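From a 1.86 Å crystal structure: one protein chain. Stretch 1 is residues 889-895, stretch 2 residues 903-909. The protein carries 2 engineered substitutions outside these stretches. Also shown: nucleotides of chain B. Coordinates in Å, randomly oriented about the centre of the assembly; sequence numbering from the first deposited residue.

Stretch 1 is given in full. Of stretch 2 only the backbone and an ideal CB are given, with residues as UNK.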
ATOM      1  N   PHE A 889      17.648   7.532  22.653  1.00 27.20           N
ATOM      2  CA  PHE A 889      17.152   6.140  22.758  1.00 28.09           C
ATOM      3  C   PHE A 889      16.740   5.633  21.372  1.00 25.62           C
ATOM      4  O   PHE A 889      16.952   4.500  21.068  1.00 26.44           O
ATOM      5  CB  PHE A 889      16.061   6.087  23.824  1.00 27.47           C
ATOM      6  CG  PHE A 889      15.727   4.733  24.379  1.00 26.76           C
ATOM      7  CD1 PHE A 889      16.438   3.612  24.018  1.00 27.73           C
ATOM      8  CD2 PHE A 889      14.678   4.586  25.263  1.00 28.55           C
ATOM      9  CE1 PHE A 889      16.105   2.376  24.538  1.00 31.16           C
ATOM     10  CE2 PHE A 889      14.343   3.347  25.768  1.00 27.37           C
ATOM     11  CZ  PHE A 889      15.054   2.244  25.400  1.00 29.09           C
ATOM     12  N   VAL A 890      16.128   6.501  20.575  1.00 29.43           N
ATOM     13  CA  VAL A 890      15.726   6.121  19.192  1.00 27.21           C
ATOM     14  C   VAL A 890      16.999   5.795  18.409  1.00 25.25           C
ATOM     15  O   VAL A 890      17.042   4.785  17.780  1.00 26.64           O
ATOM     16  CB  VAL A 890      14.953   7.269  18.514  1.00 29.35           C
ATOM     17  CG1 VAL A 890      14.678   6.971  17.059  1.00 30.56           C
ATOM     18  CG2 VAL A 890      13.669   7.605  19.236  1.00 26.80           C
ATOM     19  N   LYS A 891      18.014   6.642  18.511  1.00 26.45           N
ATOM     20  CA  LYS A 891      19.280   6.422  17.771  1.00 29.18           C
ATOM     21  C   LYS A 891      19.944   5.117  18.214  1.00 28.56           C
ATOM     22  O   LYS A 891      20.435   4.417  17.377  1.00 27.96           O
ATOM     23  CB  LYS A 891      20.193   7.632  17.937  1.00 30.19           C
ATOM     24  CG  LYS A 891      19.555   8.945  17.537  1.00 35.99           C
ATOM     25  CD  LYS A 891      20.532  10.006  17.166  1.00 43.48           C
ATOM     26  CE  LYS A 891      21.248  10.601  18.353  1.00 55.58           C
ATOM     27  NZ  LYS A 891      22.396  11.446  17.949  1.00 54.38           N
ATOM     28  N   ALA A 892      19.959   4.841  19.510  1.00 29.27           N
ATOM     29  CA  ALA A 892      20.565   3.596  20.017  1.00 27.79           C
ATOM     30  C   ALA A 892      19.785   2.394  19.485  1.00 26.61           C
ATOM     31  O   ALA A 892      20.384   1.465  18.998  1.00 26.53           O
ATOM     32  CB  ALA A 892      20.531   3.627  21.515  1.00 31.16           C
ATOM     33  N   LEU A 893      18.466   2.461  19.552  1.00 26.92           N
ATOM     34  CA  LEU A 893      17.602   1.352  19.084  1.00 24.85           C
ATOM     35  C   LEU A 893      17.773   1.121  17.577  1.00 23.84           C
ATOM     36  O   LEU A 893      17.697   0.005  17.162  1.00 24.35           O
ATOM     37  CB  LEU A 893      16.159   1.659  19.463  1.00 26.03           C
ATOM     38  CG  LEU A 893      15.845   1.497  20.944  1.00 27.23           C
ATOM     39  CD1 LEU A 893      14.454   2.000  21.258  1.00 27.50           C
ATOM     40  CD2 LEU A 893      16.023   0.060  21.387  1.00 30.28           C
ATOM     41  N   ASN A 894      17.998   2.185  16.824  1.00 23.77           N
ATOM     42  CA  ASN A 894      18.124   2.158  15.345  1.00 25.56           C
ATOM     43  C   ASN A 894      19.562   1.877  14.908  1.00 25.98           C
ATOM     44  O   ASN A 894      19.780   1.728  13.741  1.00 26.49           O
ATOM     45  CB  ASN A 894      17.692   3.489  14.743  1.00 24.62           C
ATOM     46  CG  ASN A 894      16.194   3.660  14.678  1.00 23.25           C
ATOM     47  OD1 ASN A 894      15.460   2.702  14.796  1.00 25.72           O
ATOM     48  ND2 ASN A 894      15.753   4.875  14.451  1.00 24.73           N
ATOM     49  N   SER A 895      20.477   1.668  15.853  1.00 28.05           N
ATOM     50  CA  SER A 895      21.923   1.481  15.561  1.00 25.87           C
ATOM     51  C   SER A 895      22.158   0.283  14.632  1.00 27.34           C
ATOM     52  O   SER A 895      23.039   0.352  13.821  1.00 30.29           O
ATOM     53  CB  SER A 895      22.780   1.452  16.798  1.00 27.21           C
ATOM     54  OG  SER A 895      22.450   0.380  17.631  1.00 30.15           O
ATOM     55  N   UNK A 903      18.664   5.541   5.596  1.00 23.14           N
ATOM     56  CA  UNK A 903      17.584   4.868   6.345  1.00 23.01           C
ATOM     57  C   UNK A 903      17.745   5.190   7.836  1.00 25.21           C
ATOM     58  O   UNK A 903      16.807   5.631   8.432  1.00 23.78           O
ATOM     59  CB  UNK A 903      17.608   3.356   6.112  1.00 23.01           C
ATOM     60  N   UNK A 904      18.958   5.082   8.358  1.00 23.59           N
ATOM     61  CA  UNK A 904      19.200   5.317   9.801  1.00 22.54           C
ATOM     62  C   UNK A 904      18.819   6.740  10.196  1.00 24.49           C
ATOM     63  O   UNK A 904      18.168   6.913  11.194  1.00 25.78           O
ATOM     64  CB  UNK A 904      20.667   5.060  10.150  1.00 22.54           C
ATOM     65  N   UNK A 905      19.244   7.729   9.425  1.00 24.68           N
ATOM     66  CA  UNK A 905      18.883   9.126   9.748  1.00 23.75           C
ATOM     67  C   UNK A 905      17.377   9.352   9.611  1.00 23.85           C
ATOM     68  O   UNK A 905      16.802   9.944  10.485  1.00 23.26           O
ATOM     69  CB  UNK A 905      19.637  10.098   8.838  1.00 23.75           C
ATOM     70  N   UNK A 906      16.778   8.842   8.546  1.00 23.63           N
ATOM     71  CA  UNK A 906      15.335   9.075   8.318  1.00 22.97           C
ATOM     72  C   UNK A 906      14.517   8.451   9.449  1.00 21.46           C
ATOM     73  O   UNK A 906      13.534   9.033   9.819  1.00 23.75           O
ATOM     74  CB  UNK A 906      14.897   8.498   6.971  1.00 22.97           C
ATOM     75  N   UNK A 907      14.933   7.293   9.941  1.00 19.94           N
ATOM     76  CA  UNK A 907      14.182   6.565  10.987  1.00 20.42           C
ATOM     77  C   UNK A 907      14.518   7.080  12.393  1.00 23.69           C
ATOM     78  O   UNK A 907      13.808   6.715  13.293  1.00 24.60           O
ATOM     79  CB  UNK A 907      14.481   5.067  10.905  1.00 20.42           C
ATOM     80  N   UNK A 908      15.585   7.864  12.542  1.00 24.17           N
ATOM     81  CA  UNK A 908      16.043   8.337  13.874  1.00 24.30           C
ATOM     82  C   UNK A 908      15.722   9.808  14.135  1.00 29.71           C
ATOM     83  O   UNK A 908      15.637  10.167  15.283  1.00 29.63           O
ATOM     84  CB  UNK A 908      17.553   8.128  14.009  1.00 24.30           C
ATOM     85  N   UNK A 909      15.579  10.613  13.097  1.00 24.94           N
ATOM     86  CA  UNK A 909      15.349  12.071  13.265  1.00 28.18           C
ATOM     87  C   UNK A 909      13.937  12.415  12.806  1.00 28.07           C
ATOM     88  O   UNK A 909      13.677  12.341  11.638  1.00 27.08           O
ATOM     89  CB  UNK A 909      16.375  12.889  12.478  1.00 28.18           C
TER
ATOM     90  P     A B  26      17.862   2.299  -0.497  1.00 27.80           P
ATOM     91  OP1   A B  26      18.200   1.195   0.422  1.00 31.39           O
ATOM     92  OP2   A B  26      16.982   2.156  -1.671  1.00 25.60           O
ATOM     93  O5'   A B  26      17.147   3.436   0.364  1.00 24.36           O
ATOM     94  C5'   A B  26      17.499   3.711   1.708  1.00 22.80           C
ATOM     95  C4'   A B  26      16.625   4.804   2.258  1.00 23.54           C
ATOM     96  O4'   A B  26      16.873   5.997   1.477  1.00 24.24           O
ATOM     97  C3'   A B  26      15.106   4.663   2.133  1.00 22.55           C
ATOM     98  O3'   A B  26      14.521   3.938   3.244  1.00 24.04           O
ATOM     99  C2'   A B  26      14.617   6.123   2.131  1.00 24.09           C
ATOM    100  O2'   A B  26      14.048   6.550   3.392  1.00 26.62           O
ATOM    101  C1'   A B  26      15.886   6.929   1.798  1.00 23.27           C
ATOM    102  N9    A B  26      15.713   7.819   0.650  1.00 23.30           N
ATOM    103  C8    A B  26      15.612   7.466  -0.672  1.00 23.30           C
ATOM    104  N7    A B  26      15.309   8.464  -1.463  1.00 25.38           N
ATOM    105  C5    A B  26      15.259   9.559  -0.611  1.00 24.70           C
ATOM    106  C6    A B  26      14.956  10.905  -0.826  1.00 27.00           C
ATOM    107  N6    A B  26      14.741  11.434  -2.034  1.00 27.92           N
ATOM    108  N1    A B  26      14.890  11.716   0.255  1.00 24.93           N
ATOM    109  C2    A B  26      15.153  11.194   1.455  1.00 25.73           C
ATOM    110  N3    A B  26      15.384   9.927   1.788  1.00 23.34           N
ATOM    111  C4    A B  26      15.495   9.168   0.696  1.00 22.11           C
ATOM    112  P     A B  27      13.841   2.507   3.060  1.00 25.82           P
ATOM    113  OP1   A B  27      13.680   1.949   4.444  1.00 26.98           O
ATOM    114  OP2   A B  27      14.594   1.706   2.097  1.00 23.57           O
ATOM    115  O5'   A B  27      12.504   2.749   2.272  1.00 22.75           O
ATOM    116  C5'   A B  27      11.448   3.440   2.972  1.00 23.93           C
ATOM    117  C4'   A B  27      10.266   3.554   2.089  1.00 22.04           C
ATOM    118  O4'   A B  27       9.200   4.197   2.788  1.00 22.75           O
ATOM    119  C3'   A B  27      10.485   4.430   0.854  1.00 24.77           C
ATOM    120  O3'   A B  27      10.582   3.638  -0.312  1.00 27.72           O
ATOM    121  C2'   A B  27       9.210   5.292   0.765  1.00 26.70           C
ATOM    122  O2'   A B  27       8.609   5.227  -0.521  1.00 24.07           O
ATOM    123  C1'   A B  27       8.316   4.668   1.848  1.00 24.37           C
ATOM    124  N9    A B  27       7.411   5.612   2.483  1.00 26.17           N
ATOM    125  C8    A B  27       6.056   5.431   2.586  1.00 28.79           C
ATOM    126  N7    A B  27       5.428   6.448   3.107  1.00 27.55           N
ATOM    127  C5    A B  27       6.438   7.361   3.385  1.00 27.22           C
ATOM    128  C6    A B  27       6.425   8.637   3.976  1.00 31.59           C
ATOM    129  N6    A B  27       5.310   9.251   4.384  1.00 30.31           N
ATOM    130  N1    A B  27       7.606   9.295   4.082  1.00 25.34           N
ATOM    131  C2    A B  27       8.717   8.674   3.674  1.00 26.20           C
ATOM    132  N3    A B  27       8.860   7.456   3.161  1.00 23.56           N
ATOM    133  C4    A B  27       7.668   6.849   3.026  1.00 25.22           C
ATOM    134  P     A B   2      19.570  19.028   3.753  0.90 50.78           P
ATOM    135  OP1   A B   2      20.478  19.938   4.423  1.00 58.97           O
ATOM    136  OP2   A B   2      19.465  19.048   2.309  1.00 50.31           O
ATOM    137  O5'   A B   2      19.957  17.538   4.104  1.00 40.21           O
ATOM    138  C5'   A B   2      20.332  17.142   5.401  1.00 32.94           C
ATOM    139  C4'   A B   2      19.984  15.704   5.625  1.00 32.03           C
ATOM    140  O4'   A B   2      18.681  15.391   5.091  1.00 28.87           O
ATOM    141  C3'   A B   2      20.915  14.762   4.893  1.00 28.74           C
ATOM    142  O3'   A B   2      22.112  14.712   5.618  1.00 29.01           O
ATOM    143  C2'   A B   2      20.074  13.503   4.832  1.00 25.89           C
ATOM    144  O2'   A B   2      20.042  12.841   6.054  1.00 27.45           O
ATOM    145  C1'   A B   2      18.700  14.096   4.532  1.00 27.48           C
ATOM    146  N9    A B   2      18.413  14.189   3.103  1.00 24.54           N
ATOM    147  C8    A B   2      18.152  15.307   2.361  1.00 26.65           C
ATOM    148  N7    A B   2      17.932  15.062   1.095  1.00 27.05           N
ATOM    149  C5    A B   2      18.046  13.685   0.999  1.00 23.28           C
ATOM    150  C6    A B   2      17.915  12.797  -0.081  1.00 24.33           C
ATOM    151  N6    A B   2      17.644  13.178  -1.326  1.00 25.29           N
ATOM    152  N1    A B   2      18.106  11.486   0.163  1.00 24.52           N
ATOM    153  C2    A B   2      18.383  11.102   1.409  1.00 25.87           C
ATOM    154  N3    A B   2      18.528  11.835   2.502  1.00 25.23           N
ATOM    155  C4    A B   2      18.350  13.136   2.228  1.00 24.42           C

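Two helical segments run roughly antiparallel here, their N-to-C directions 145° apart and their axes 9.6 Å apart at closest approach.

Position 903 is helical, with phi/psi of -64/-46, and its ideal CB has nothing of stretch 1 within 5.5 Å. The phosphates of A26 and A27 lie within range of a long side chain, so a basic residue, lysine or arginine, would suit. The residue is Arg903: its NE donates to OP1 of A27 at 2.8 Å and its NH2 to OP2 of A27 at 2.9 Å, a fork that grips two oxygens of one phosphate.

At 904 the CA-to-CB bond points sideways, and the ideal CB stands 5.0 Å from Asn894 O. A small side chain would stop short; a long aliphatic or an aromatic could cross the space to stretch 1, where backbone carbonyls wait and a ring could offer its polarised C-H edge. Phe904, with chi1 in the t well, does this. Its end comes nearer than its CB, and its edge meets the backbone: CD1 lies 3.2 Å from Asn894 O and CE1 3.6 Å from Lys891 O, while CE1 also packs 3.8 Å from Asn894 CB.

Position 905 points away from stretch 1, but A2 lies beyond. A long polar or basic chain fits, and Lys905 reaches it, NZ donating to O3' of A2 at 3.0 Å.

Position 906 also points away, and here A26 presents its sugar and base edge. A short amide or another compact donor would serve. Asn906 uses one nitrogen twice, ND2 donating to O2' of A26 at 2.9 Å and to N3 of A26 at 3.0 Å.

At 907 the bond is sideways and the ideal CB is 3.8 Å from Asn894 ND2, so the first carbon touches stretch 1 whatever follows. Beyond that, stretch 1 leaves the choice wide. The backbone O accepts a weak hydrogen bond from Asn894 ND2 at 2.9 Å, which does not depend on the side chain. The residue is Leu907, chi1 m; of its side chain only CB comes near, 3.8 Å from Asn894 ND2, and the rest lies farther from stretch 1.

Position 908 is the tightest: its CA comes within 5.4 Å of the CA of Lys891, and the ideal CB is 3.7 Å from Asn894 ND2, 4.1 Å from Lys891 CG and 4.3 Å from Val890 CG1. Glycine, alanine or serine would suit such closeness, and the nearby amide donor favours a hydroxyl. Ser908 supplies it: OG accepts from Asn894 ND2 at 2.9 Å, nearly straight at 166°, and donates to Phe904 O at 2.8 Å. One hydroxyl thus ties the two stretches together and binds back to its own turn.

Position 909 has left the helix, at phi/psi -112/119, and its ideal CB finds no stretch 1 atom within 5.5 Å. Many residues could stand there; a beta-branched one suits these extended angles, and Ile909 is found, making no close contact across the pair.

Stretch 2 903-909: RFKNLSI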
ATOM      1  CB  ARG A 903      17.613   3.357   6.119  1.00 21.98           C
ATOM      2  CG  ARG A 903      16.547   2.601   6.890  1.00 23.87           C
ATOM      3  CD  ARG A 903      16.372   1.139   6.547  1.00 24.77           C
ATOM      4  NE  ARG A 903      16.134   0.854   5.154  1.00 23.47           N
ATOM      5  CZ  ARG A 903      16.978   0.206   4.384  1.00 23.31           C
ATOM      6  NH1 ARG A 903      18.080  -0.288   4.897  1.00 24.20           N
ATOM      7  NH2 ARG A 903      16.741   0.070   3.103  1.00 24.33           N
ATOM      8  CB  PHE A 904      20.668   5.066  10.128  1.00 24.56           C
ATOM      9  CG  PHE A 904      21.063   5.427  11.532  1.00 25.06           C
ATOM     10  CD1 PHE A 904      20.735   4.613  12.596  1.00 26.28           C
ATOM     11  CD2 PHE A 904      21.771   6.581  11.788  1.00 32.50           C
ATOM     12  CE1 PHE A 904      21.101   4.948  13.885  1.00 26.39           C
ATOM     13  CE2 PHE A 904      22.128   6.924  13.079  1.00 34.34           C
ATOM     14  CZ  PHE A 904      21.793   6.102  14.121  1.00 32.67           C
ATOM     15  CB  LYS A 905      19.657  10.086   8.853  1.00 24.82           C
ATOM     16  CG  LYS A 905      21.141  10.136   9.150  1.00 27.65           C
ATOM     17  CD  LYS A 905      21.804  11.341   8.583  1.00 31.15           C
ATOM     18  CE  LYS A 905      21.295  12.633   9.162  1.00 30.95           C
ATOM     19  NZ  LYS A 905      21.910  13.796   8.505  1.00 38.56           N
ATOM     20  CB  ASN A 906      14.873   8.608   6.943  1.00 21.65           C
ATOM     21  CG  ASN A 906      15.431   9.424   5.802  1.00 24.56           C
ATOM     22  OD1 ASN A 906      16.092  10.419   6.011  1.00 24.89           O
ATOM     23  ND2 ASN A 906      15.158   8.990   4.592  1.00 24.43           N
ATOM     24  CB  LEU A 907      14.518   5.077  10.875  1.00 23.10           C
ATOM     25  CG  LEU A 907      14.015   4.358   9.626  1.00 24.18           C
ATOM     26  CD1 LEU A 907      14.200   2.862   9.736  1.00 24.95           C
ATOM     27  CD2 LEU A 907      12.571   4.687   9.346  1.00 25.77           C
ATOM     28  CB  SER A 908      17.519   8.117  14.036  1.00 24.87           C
ATOM     29  OG  SER A 908      17.858   6.765  13.931  1.00 24.88           O
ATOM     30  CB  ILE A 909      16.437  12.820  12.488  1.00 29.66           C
ATOM     31  CG1 ILE A 909      17.808  12.340  12.954  1.00 30.85           C
ATOM     32  CG2 ILE A 909      16.269  14.316  12.625  1.00 34.16           C
ATOM     33  CD1 ILE A 909      18.926  12.736  12.074  1.00 34.08           C
TER
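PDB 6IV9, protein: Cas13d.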